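Abietadiene synthase, chloroplastic (Abies grandis, PDB 3S9V) is a chloroplast enzyme of the terpene synthase family, mainly helical, with an N-terminal terpene synthase domain and a metal-binding domain. Local coordinates at residues Glu291-Lys294 with Glu295-Tyr299; Lys411-Arg414 with Gly415-Tyr419; Arg596-Leu599 with Gly600-Asn604; Glu654-Asp658 with Glu659-Lys663. All coordinates share one frame; numbering follows the deposited sequence.

In the fold
Following the chain from the N terminus, the four contacts come in series; none nests within or crosses another. Each is local, formed by neighbouring turns of one continuous stretch, so none closes a long loop. Contact 1 lies within helix 290-301. Contact 2 caps and opens helix 413-422; its nearest atoms are about 17 Å from contact 1. Both belong to the N-terminal terpene synthase domain. Contacts 3 and 4 belong to the metal-binding domain. They start helices 599-621 and 658-661, with centres about 14 Å apart. These two touch: the Y601 hydroxyl of contact 3 packs against L661 and L656 of contact 4, which joins the two helix starts.

Contact 1 (Glu291-Lys294 with Glu295-Tyr299); sequences EEIK and EALDY
K294 and D298 form a salt bridge one helical turn apart, with K294 NZ 2.9 Å from D298 OD2. The ammonium approaches OD2 from the side of the other oxygen, using the syn lone pair. The lysine chain is bent at chi2 (-84°) and otherwise extended, which carries CD and CE alongside the carboxylate as well. K294 CD comes to 3.1 Å from D298 OD2. The second oxygen, OD1, is hydrogen-bonded to the hydroxyl of Y335, so the carboxylate is held at both oxygens. The backbone that carries the ion pair is a regular alpha-helix, part of helix 290-301 in the mainly helical N-terminal terpene synthase domain. Four successive i to i+4 bonds join the segments, from E295 N to E291 O through D298 N to K294 O. The bond from D298 N to K294 O is 3.0 Å long. One water donates weakly to both E292 OE2 and E295 OE1, a weak water link between two acidic side chains. I293 and L297 point the same way from the buried side of the helix and lie side by side. I293 CG2 meets L297 CD1 at 3.7 Å. CG of L297 stands anti to its own carbonyl carbon, beside its backbone N (chi1 -66°), and rests 3.2 Å from I293 O. Outside the segments, I293 packs on V277 and V280 of helix 269-282. L297 packs on I329 and L330 of helix 320-332.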
loop_
_atom_site.group_PDB
_atom_site.type_symbol
_atom_site.label_atom_id
_atom_site.label_comp_id
_atom_site.label_asym_id
_atom_site.label_seq_id
_atom_site.Cartn_x
_atom_site.Cartn_y
_atom_site.Cartn_z
ATOM N N GLU A 291 -12.123 5.568 -13.396
ATOM C CA GLU A 291 -13.366 6.299 -13.145
ATOM C C GLU A 291 -14.042 5.860 -11.851
ATOM O O GLU A 291 -14.652 6.674 -11.159
ATOM C CB GLU A 291 -14.352 6.097 -14.299
ATOM C CG GLU A 291 -13.905 6.637 -15.644
ATOM C CD GLU A 291 -14.807 6.167 -16.775
ATOM O OE1 GLU A 291 -14.753 4.965 -17.116
ATOM O OE2 GLU A 291 -15.579 6.995 -17.313
ATOM N N GLU A 292 -13.940 4.571 -11.536
ATOM C CA GLU A 292 -14.552 4.022 -10.334
ATOM C C GLU A 292 -13.788 4.456 -9.095
ATOM O O GLU A 292 -14.387 4.825 -8.082
ATOM C CB GLU A 292 -14.573 2.491 -10.389
ATOM C CG GLU A 292 -15.488 1.892 -11.444
ATOM C CD GLU A 292 -15.139 2.328 -12.852
ATOM O OE1 GLU A 292 -13.956 2.210 -13.245
ATOM O OE2 GLU A 292 -16.057 2.781 -13.571
ATOM N N ILE A 293 -12.462 4.399 -9.182
ATOM C CA ILE A 293 -11.594 4.781 -8.078
ATOM C C ILE A 293 -11.799 6.265 -7.806
ATOM O O ILE A 293 -11.736 6.715 -6.661
ATOM C CB ILE A 293 -10.115 4.492 -8.432
ATOM C CG1 ILE A 293 -9.908 2.981 -8.543
ATOM C CG2 ILE A 293 -9.180 5.110 -7.398
ATOM C CD1 ILE A 293 -8.505 2.568 -8.969
ATOM N N LYS A 294 -12.071 7.018 -8.868
ATOM C CA LYS A 294 -12.293 8.458 -8.760
ATOM C C LYS A 294 -13.580 8.710 -7.983
ATOM O O LYS A 294 -13.607 9.500 -7.038
ATOM C CB LYS A 294 -12.401 9.060 -10.163
ATOM C CG LYS A 294 -11.975 10.511 -10.285
ATOM C CD LYS A 294 -13.078 11.473 -9.908
ATOM C CE LYS A 294 -12.642 12.910 -10.158
ATOM N NZ LYS A 294 -13.717 13.886 -9.829
ATOM N N GLU A 295 -14.642 8.015 -8.373
ATOM C CA GLU A 295 -15.935 8.172 -7.720
ATOM C C GLU A 295 -15.887 7.762 -6.239
ATOM O O GLU A 295 -16.521 8.382 -5.394
ATOM C CB GLU A 295 -16.990 7.341 -8.460
ATOM C CG GLU A 295 -18.407 7.897 -8.385
ATOM C CD GLU A 295 -19.400 7.108 -9.237
ATOM O OE1 GLU A 295 -19.748 5.963 -8.863
ATOM O OE2 GLU A 295 -19.827 7.634 -10.288
ATOM N N ALA A 296 -15.126 6.720 -5.935
ATOM C CA ALA A 296 -15.005 6.229 -4.571
ATOM C C ALA A 296 -14.196 7.168 -3.680
ATOM O O ALA A 296 -14.558 7.400 -2.525
ATOM C CB ALA A 296 -14.376 4.841 -4.583
ATOM N N LEU A 297 -13.097 7.698 -4.208
ATOM C CA LEU A 297 -12.250 8.611 -3.444
ATOM C C LEU A 297 -12.896 9.982 -3.230
ATOM O O LEU A 297 -12.663 10.617 -2.196
ATOM C CB LEU A 297 -10.880 8.766 -4.119
ATOM C CG LEU A 297 -10.014 7.496 -4.136
ATOM C CD1 LEU A 297 -8.703 7.798 -4.830
ATOM C CD2 LEU A 297 -9.744 7.005 -2.704
ATOM N N ASP A 298 -13.693 10.447 -4.196
ATOM C CA ASP A 298 -14.388 11.728 -4.048
ATOM C C ASP A 298 -15.320 11.604 -2.835
ATOM O O ASP A 298 -15.445 12.523 -2.023
ATOM C CB ASP A 298 -15.242 12.058 -5.284
ATOM C CG ASP A 298 -14.423 12.587 -6.453
ATOM O OD1 ASP A 298 -13.309 13.114 -6.229
ATOM O OD2 ASP A 298 -14.912 12.497 -7.604
ATOM N N TYR A 299 -15.970 10.449 -2.732
ATOM C CA TYR A 299 -16.886 10.170 -1.642
ATOM C C TYR A 299 -16.147 10.216 -0.312
ATOM O O TYR A 299 -16.565 10.915 0.612
ATOM C CB TYR A 299 -17.518 8.792 -1.831
ATOM C CG TYR A 299 -18.472 8.397 -0.723
ATOM C CD1 TYR A 299 -19.835 8.686 -0.808
ATOM C CD2 TYR A 299 -18.005 7.736 0.420
ATOM C CE1 TYR A 299 -20.714 8.320 0.221
ATOM C CE2 TYR A 299 -18.869 7.371 1.449
ATOM C CZ TYR A 299 -20.221 7.663 1.344
ATOM O OH TYR A 299 -21.076 7.277 2.354
HETATM O O HOH W 1 -18.112 4.182 -11.183
#

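Contact 2 (Lys411-Arg414 with Gly415-Tyr419); sequences KNIR and GEVEY
R414 lays its extended side chain obliquely across E418, one turn further along the helix. R414 NE is the guanidinium atom nearest the carboxylate, 3.2 Å from E418 OE1, and makes a salt bridge. The two planar groups are turned 68° against each other. The arginine has a second partner, because NH1 donates to the carbonyl of L398. In the backbone of the same turn, E418 N gives a nearly straight bond to R414 O, 2.8 Å long and 172° at the hydrogen. N412 is the N-cap of helix 413-422, a helix of the N-terminal terpene synthase domain. Its CG stands opposite the backbone N across the CA-CB bond (chi1 -175°), which places the amide at the open end of the first turn. N412 OD1 accepts from G415 N over 3.4 Å, a weak capping bond. OD1 also accepts from F404 N, and ND2 donates to N440 OD1, so outside partners hold the amide at both ends. Nearby, a water accepts from N412 N and donates to E416 OE2 at 2.8 Å, while the other oxygen of E416 forms a salt bridge with R282. I413 crosses E416 at about a right angle, its CD1 4.1 Å from E416 OE2. On the same helix, I413 CG1 makes a loose apolar contact with V417 CG2 at 4.3 Å.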
loop_
_atom_site.group_PDB
_atom_site.type_symbol
_atom_site.label_atom_id
_atom_site.label_comp_id
_atom_site.label_asym_id
_atom_site.label_seq_id
_atom_site.Cartn_x
_atom_site.Cartn_y
_atom_site.Cartn_z
ATOM N N LYS A 411 -4.092 -13.905 5.137
ATOM C CA LYS A 411 -3.387 -15.044 4.548
ATOM C C LYS A 411 -1.897 -15.087 4.915
ATOM O O LYS A 411 -1.379 -16.135 5.288
ATOM C CB LYS A 411 -3.538 -15.033 3.026
ATOM C CG LYS A 411 -2.776 -16.149 2.324
ATOM C CD LYS A 411 -2.973 -16.098 0.818
ATOM C CE LYS A 411 -2.123 -17.154 0.117
ATOM N NZ LYS A 411 -2.317 -17.174 -1.366
ATOM N N ASN A 412 -1.204 -13.956 4.809
ATOM C CA ASN A 412 0.218 -13.918 5.144
ATOM C C ASN A 412 0.682 -12.493 5.406
ATOM O O ASN A 412 1.331 -11.873 4.566
ATOM C CB ASN A 412 1.056 -14.535 4.017
ATOM C CG ASN A 412 2.542 -14.636 4.373
ATOM O OD1 ASN A 412 2.907 -14.775 5.544
ATOM N ND2 ASN A 412 3.399 -14.594 3.358
ATOM N N ILE A 413 0.356 -11.984 6.586
ATOM C CA ILE A 413 0.731 -10.636 6.952
ATOM C C ILE A 413 2.251 -10.508 7.025
ATOM O O ILE A 413 2.807 -9.461 6.687
ATOM C CB ILE A 413 0.088 -10.236 8.308
ATOM C CG1 ILE A 413 0.094 -8.720 8.454
ATOM C CG2 ILE A 413 0.829 -10.894 9.468
ATOM C CD1 ILE A 413 -0.722 -8.009 7.390
ATOM N N ARG A 414 2.928 -11.574 7.448
ATOM C CA ARG A 414 4.384 -11.534 7.546
ATOM C C ARG A 414 4.990 -11.190 6.195
ATOM O O ARG A 414 5.932 -10.403 6.107
ATOM C CB ARG A 414 4.939 -12.874 8.023
ATOM C CG ARG A 414 6.432 -12.835 8.321
ATOM C CD ARG A 414 7.010 -14.231 8.453
ATOM N NE ARG A 414 8.435 -14.202 8.766
ATOM C CZ ARG A 414 8.936 -13.830 9.937
ATOM N NH1 ARG A 414 8.130 -13.456 10.916
ATOM N NH2 ARG A 414 10.247 -13.832 10.131
ATOM N N GLY A 415 4.447 -11.785 5.138
ATOM C CA GLY A 415 4.948 -11.510 3.806
ATOM C C GLY A 415 4.756 -10.050 3.425
ATOM O O GLY A 415 5.608 -9.450 2.767
ATOM N N GLU A 416 3.629 -9.470 3.831
ATOM C CA GLU A 416 3.361 -8.071 3.522
ATOM C C GLU A 416 4.299 -7.177 4.315
ATOM O O GLU A 416 4.765 -6.153 3.824
ATOM C CB GLU A 416 1.911 -7.714 3.848
ATOM C CG GLU A 416 0.893 -8.318 2.901
ATOM C CD GLU A 416 -0.531 -7.916 3.260
ATOM O OE1 GLU A 416 -0.803 -6.696 3.365
ATOM O OE2 GLU A 416 -1.377 -8.817 3.437
ATOM N N VAL A 417 4.573 -7.564 5.548
ATOM C CA VAL A 417 5.474 -6.790 6.380
ATOM C C VAL A 417 6.882 -6.866 5.792
ATOM O O VAL A 417 7.488 -5.841 5.477
ATOM C CB VAL A 417 5.482 -7.321 7.827
ATOM C CG1 VAL A 417 6.545 -6.602 8.650
ATOM C CG2 VAL A 417 4.101 -7.121 8.446
ATOM N N GLU A 418 7.391 -8.081 5.624
ATOM C CA GLU A 418 8.729 -8.255 5.079
ATOM C C GLU A 418 8.941 -7.438 3.810
ATOM O O GLU A 418 9.994 -6.830 3.638
ATOM C CB GLU A 418 9.011 -9.734 4.802
ATOM C CG GLU A 418 9.446 -10.513 6.032
ATOM C CD GLU A 418 9.762 -11.965 5.720
ATOM O OE1 GLU A 418 10.231 -12.687 6.630
ATOM O OE2 GLU A 418 9.538 -12.384 4.560
ATOM N N TYR A 419 7.945 -7.421 2.927
ATOM C CA TYR A 419 8.074 -6.658 1.689
ATOM C C TYR A 419 8.119 -5.158 1.980
ATOM O O TYR A 419 9.015 -4.448 1.516
ATOM C CB TYR A 419 6.911 -6.937 0.737
ATOM C CG TYR A 419 7.055 -6.176 -0.564
ATOM C CD1 TYR A 419 7.935 -6.616 -1.555
ATOM C CD2 TYR A 419 6.390 -4.966 -0.765
ATOM C CE1 TYR A 419 8.156 -5.865 -2.710
ATOM C CE2 TYR A 419 6.605 -4.204 -1.916
ATOM C CZ TYR A 419 7.491 -4.659 -2.882
ATOM O OH TYR A 419 7.723 -3.903 -4.010
HETATM O O HOH W 2 -2.328 -11.456 3.373
#

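Contact 3 (Arg596-Leu599 with Gly600-Asn604); sequences RDVL and GYIQN
Q603 runs back over L599 from the next turn of the helix. Its CB and CG run past L599 O, the carbonyl that accepts from Q603 N; the position of that oxygen is doubtful. CG leaves beside the backbone N (chi1 -62°), and the chain beyond it is extended. Q603 CD comes 4.1 Å from L599 CG. At the tip, Q603 OE1 rests 3.2 Å from L599 CG and is also near both methyls. The two side chains pass each other at a slant, and both touch W560. V598 is the N-cap of helix 599-621, in the metal-binding domain. Its carbonyl takes I602 N at 3.0 Å, a bond of 164° at the hydrogen. The same oxygen lies at the edge of the Y601 ring, near its plane. V598 CG2 and I602 CD1 make an apolar contact of 4.2 Å, and I602 continues onto F583 and I586 of helix 570-594. Two waters serve the first turn. One donates to D597 O and accepts from Y601 N at 2.7 Å. The other donates to D597 OD2 and accepts weakly from G600 N. D597 OD2 itself is 4.2 Å from G600 N, so the carboxylate reaches the helix start through water. These waters probably take the place of a side-chain cap, since V598 has no polar side chain; the D597 charge would probably suit this helix end.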
loop_
_atom_site.group_PDB
_atom_site.type_symbol
_atom_site.label_atom_id
_atom_site.label_comp_id
_atom_site.label_asym_id
_atom_site.label_seq_id
_atom_site.Cartn_x
_atom_site.Cartn_y
_atom_site.Cartn_z
ATOM N N ARG A 596 6.654 17.240 -35.681
ATOM C CA ARG A 596 7.717 18.194 -35.993
ATOM C C ARG A 596 9.060 17.479 -35.890
ATOM O O ARG A 596 9.138 16.379 -35.347
ATOM C CB ARG A 596 7.685 19.387 -35.025
ATOM C CG ARG A 596 7.964 19.034 -33.570
ATOM C CD ARG A 596 8.010 20.274 -32.691
ATOM N NE ARG A 596 8.063 19.930 -31.272
ATOM C CZ ARG A 596 9.110 19.376 -30.667
ATOM N NH1 ARG A 596 10.212 19.100 -31.356
ATOM N NH2 ARG A 596 9.054 19.089 -29.371
ATOM N N ASP A 597 10.117 18.090 -36.417
ATOM C CA ASP A 597 11.434 17.469 -36.347
ATOM C C ASP A 597 11.947 17.497 -34.905
ATOM O O ASP A 597 11.843 18.512 -34.206
ATOM C CB ASP A 597 12.424 18.175 -37.273
ATOM C CG ASP A 597 13.750 17.445 -37.360
ATOM O OD1 ASP A 597 13.742 16.229 -37.659
ATOM O OD2 ASP A 597 14.799 18.081 -37.127
ATOM N N VAL A 598 12.500 16.370 -34.471
ATOM C CA VAL A 598 12.999 16.237 -33.115
ATOM C C VAL A 598 14.489 15.950 -33.041
ATOM O O VAL A 598 15.005 15.621 -31.971
ATOM C CB VAL A 598 12.262 15.113 -32.397
ATOM C CG1 VAL A 598 10.774 15.404 -32.389
ATOM C CG2 VAL A 598 12.535 13.801 -33.094
ATOM N N LEU A 599 15.182 16.068 -34.171
ATOM C CA LEU A 599 16.613 15.813 -34.191
ATOM C C LEU A 599 17.373 16.875 -33.395
ATOM O O LEU A 599 18.306 16.557 -32.660
ATOM C CB LEU A 599 17.125 15.756 -35.634
ATOM C CG LEU A 599 18.591 15.357 -35.838
ATOM C CD1 LEU A 599 18.918 14.085 -35.080
ATOM C CD2 LEU A 599 18.848 15.165 -37.315
ATOM N N GLY A 600 16.971 18.132 -33.535
ATOM C CA GLY A 600 17.632 19.193 -32.801
ATOM C C GLY A 600 17.492 18.966 -31.305
ATOM O O GLY A 600 18.436 19.167 -30.536
ATOM N N TYR A 601 16.297 18.539 -30.907
ATOM C CA TYR A 601 15.960 18.257 -29.515
ATOM C C TYR A 601 16.851 17.139 -28.971
ATOM O O TYR A 601 17.465 17.267 -27.903
ATOM C CB TYR A 601 14.487 17.851 -29.436
ATOM C CG TYR A 601 14.017 17.367 -28.086
ATOM C CD1 TYR A 601 13.609 18.263 -27.097
ATOM C CD2 TYR A 601 13.966 16.007 -27.798
ATOM C CE1 TYR A 601 13.161 17.811 -25.855
ATOM C CE2 TYR A 601 13.522 15.550 -26.563
ATOM C CZ TYR A 601 13.120 16.454 -25.596
ATOM O OH TYR A 601 12.679 15.993 -24.375
ATOM N N ILE A 602 16.915 16.047 -29.723
ATOM C CA ILE A 602 17.719 14.893 -29.358
ATOM C C ILE A 602 19.201 15.253 -29.281
ATOM O O ILE A 602 19.926 14.749 -28.414
ATOM C CB ILE A 602 17.497 13.745 -30.369
ATOM C CG1 ILE A 602 16.060 13.237 -30.239
ATOM C CG2 ILE A 602 18.467 12.599 -30.119
ATOM C CD1 ILE A 602 15.767 12.001 -31.059
ATOM N N GLN A 603 19.649 16.132 -30.173
ATOM C CA GLN A 603 21.052 16.543 -30.187
ATOM C C GLN A 603 21.386 17.389 -28.964
ATOM O O GLN A 603 22.453 17.246 -28.378
ATOM C CB GLN A 603 21.377 17.351 -31.445
ATOM C CG GLN A 603 21.199 16.605 -32.754
ATOM C CD GLN A 603 21.532 17.470 -33.960
ATOM O OE1 GLN A 603 21.057 17.215 -35.065
ATOM N NE2 GLN A 603 22.362 18.490 -33.755
ATOM N N ASN A 604 20.468 18.273 -28.586
ATOM C CA ASN A 604 20.679 19.133 -27.436
ATOM C C ASN A 604 20.664 18.297 -26.154
ATOM O O ASN A 604 21.465 18.524 -25.246
ATOM C CB ASN A 604 19.597 20.215 -27.389
ATOM C CG ASN A 604 19.896 21.291 -26.371
ATOM O OD1 ASN A 604 19.146 21.484 -25.417
ATOM N ND2 ASN A 604 21.000 22.001 -26.568
HETATM O O HOH W 3 14.241 19.176 -32.592
HETATM O O HOH W 4 15.423 20.264 -35.575
#

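Contact 4 (Glu654-Asp658 with Glu659-Lys663); sequences EVLTD and EVLSK
T657 O accepts from L661 N at 2.9 Å, and the hydroxyl of the same threonine takes a second backbone N-H. T657 OG1 is 3.3 Å from V660 N, with an angle of 161° at the hydrogen. The hydroxyl sits between the backbone N and the carbonyl carbon (chi1 67°), and this turns it toward the start of the helix. It also lies against a methyl, V660 CG2, at 3.2 Å. This is an N-cap: T657 precedes helix 658-661, a short helix of the metal-binding domain, and its side chain caps V660. One residue on, S662 N donates to D658 O at 3.0 Å, from above the carbonyl plane. The side chain of S662 turns back, and S662 OG donates to E659 O at 2.7 Å. K663 NZ makes a salt bridge with E659 OE1 and only a weak bond to E659 O, so its ammonium meets both the side chain and the backbone of E659. The apolar part of the contact is carried by L656, just ahead of the cap. Its CD1 touches V660 CG1 at 3.5 Å, the two side chains meeting at a slant. Its other methyl, CD2, faces L661 CD1 at 4.1 Å, and those two side chains cross at about a right angle. L656 is buried and is also covered by L650 and by Y743 of helix 741-757. V660 reaches Y743 too, and touches P740. The backbone N of L656 is held by Q594 OE1.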
loop_
_atom_site.group_PDB
_atom_site.type_symbol
_atom_site.label_atom_id
_atom_site.label_comp_id
_atom_site.label_asym_id
_atom_site.label_seq_id
_atom_site.Cartn_x
_atom_site.Cartn_y
_atom_site.Cartn_z
ATOM N N GLU A 654 1.247 10.843 -26.732
ATOM C CA GLU A 654 0.671 12.178 -26.843
ATOM C C GLU A 654 1.759 13.172 -27.221
ATOM O O GLU A 654 2.913 13.015 -26.831
ATOM C CB GLU A 654 0.044 12.609 -25.518
ATOM C CG GLU A 654 -1.162 11.785 -25.107
ATOM C CD GLU A 654 -2.227 11.732 -26.189
ATOM O OE1 GLU A 654 -2.598 12.806 -26.713
ATOM O OE2 GLU A 654 -2.697 10.618 -26.508
ATOM N N VAL A 655 1.389 14.192 -27.984
ATOM C CA VAL A 655 2.345 15.209 -28.395
ATOM C C VAL A 655 2.920 15.895 -27.155
ATOM O O VAL A 655 2.178 16.289 -26.255
ATOM C CB VAL A 655 1.670 16.269 -29.297
ATOM C CG1 VAL A 655 2.639 17.397 -29.598
ATOM C CG2 VAL A 655 1.203 15.621 -30.595
ATOM N N LEU A 656 4.243 16.017 -27.104
ATOM C CA LEU A 656 4.904 16.669 -25.977
ATOM C C LEU A 656 4.976 18.159 -26.257
ATOM O O LEU A 656 5.831 18.612 -27.018
ATOM C CB LEU A 656 6.322 16.124 -25.789
ATOM C CG LEU A 656 7.159 16.802 -24.693
ATOM C CD1 LEU A 656 6.464 16.645 -23.344
ATOM C CD2 LEU A 656 8.557 16.192 -24.655
ATOM N N THR A 657 4.076 18.920 -25.643
ATOM C CA THR A 657 4.037 20.368 -25.834
ATOM C C THR A 657 5.178 21.070 -25.095
ATOM O O THR A 657 5.762 20.509 -24.166
ATOM C CB THR A 657 2.695 20.946 -25.344
ATOM O OG1 THR A 657 2.604 20.811 -23.920
ATOM C CG2 THR A 657 1.537 20.191 -25.987
ATOM N N ASP A 658 5.494 22.294 -25.510
ATOM C CA ASP A 658 6.562 23.051 -24.874
ATOM C C ASP A 658 6.255 23.337 -23.405
ATOM O O ASP A 658 7.167 23.451 -22.586
ATOM C CB ASP A 658 6.811 24.367 -25.620
ATOM C CG ASP A 658 7.446 24.152 -26.984
ATOM O OD1 ASP A 658 8.413 23.358 -27.078
ATOM O OD2 ASP A 658 6.987 24.784 -27.962
ATOM N N GLU A 659 4.977 23.454 -23.068
ATOM C CA GLU A 659 4.608 23.713 -21.687
ATOM C C GLU A 659 4.848 22.482 -20.814
ATOM O O GLU A 659 5.331 22.600 -19.687
ATOM C CB GLU A 659 3.145 24.141 -21.586
ATOM C CG GLU A 659 2.728 24.519 -20.164
ATOM C CD GLU A 659 3.517 25.698 -19.603
ATOM O OE1 GLU A 659 3.371 25.984 -18.396
ATOM O OE2 GLU A 659 4.276 26.341 -20.362
ATOM N N VAL A 660 4.505 21.302 -21.325
ATOM C CA VAL A 660 4.720 20.066 -20.578
ATOM C C VAL A 660 6.227 19.815 -20.447
ATOM O O VAL A 660 6.714 19.421 -19.383
ATOM C CB VAL A 660 4.074 18.846 -21.285
ATOM C CG1 VAL A 660 4.473 17.566 -20.578
ATOM C CG2 VAL A 660 2.566 18.975 -21.285
ATOM N N LEU A 661 6.963 20.047 -21.530
ATOM C CA LEU A 661 8.407 19.840 -21.525
ATOM C C LEU A 661 9.087 20.712 -20.466
ATOM O O LEU A 661 9.894 20.218 -19.682
ATOM C CB LEU A 661 8.994 20.145 -22.907
ATOM C CG LEU A 661 10.519 20.093 -23.070
ATOM C CD1 LEU A 661 11.058 18.714 -22.684
ATOM C CD2 LEU A 661 10.874 20.418 -24.510
ATOM N N SER A 662 8.743 21.997 -20.436
ATOM C CA SER A 662 9.333 22.921 -19.472
ATOM C C SER A 662 9.159 22.451 -18.027
ATOM O O SER A 662 9.857 22.919 -17.133
ATOM C CB SER A 662 8.721 24.318 -19.626
ATOM O OG SER A 662 7.375 24.331 -19.183
ATOM N N LYS A 663 8.227 21.531 -17.801
ATOM C CA LYS A 663 7.986 21.012 -16.460
ATOM C C LYS A 663 8.840 19.788 -16.124
ATOM O O LYS A 663 8.846 19.324 -14.983
ATOM C CB LYS A 663 6.504 20.671 -16.289
ATOM C CG LYS A 663 5.598 21.891 -16.293
ATOM C CD LYS A 663 4.133 21.507 -16.133
ATOM C CE LYS A 663 3.251 22.735 -15.942
ATOM N NZ LYS A 663 3.322 23.664 -17.103
#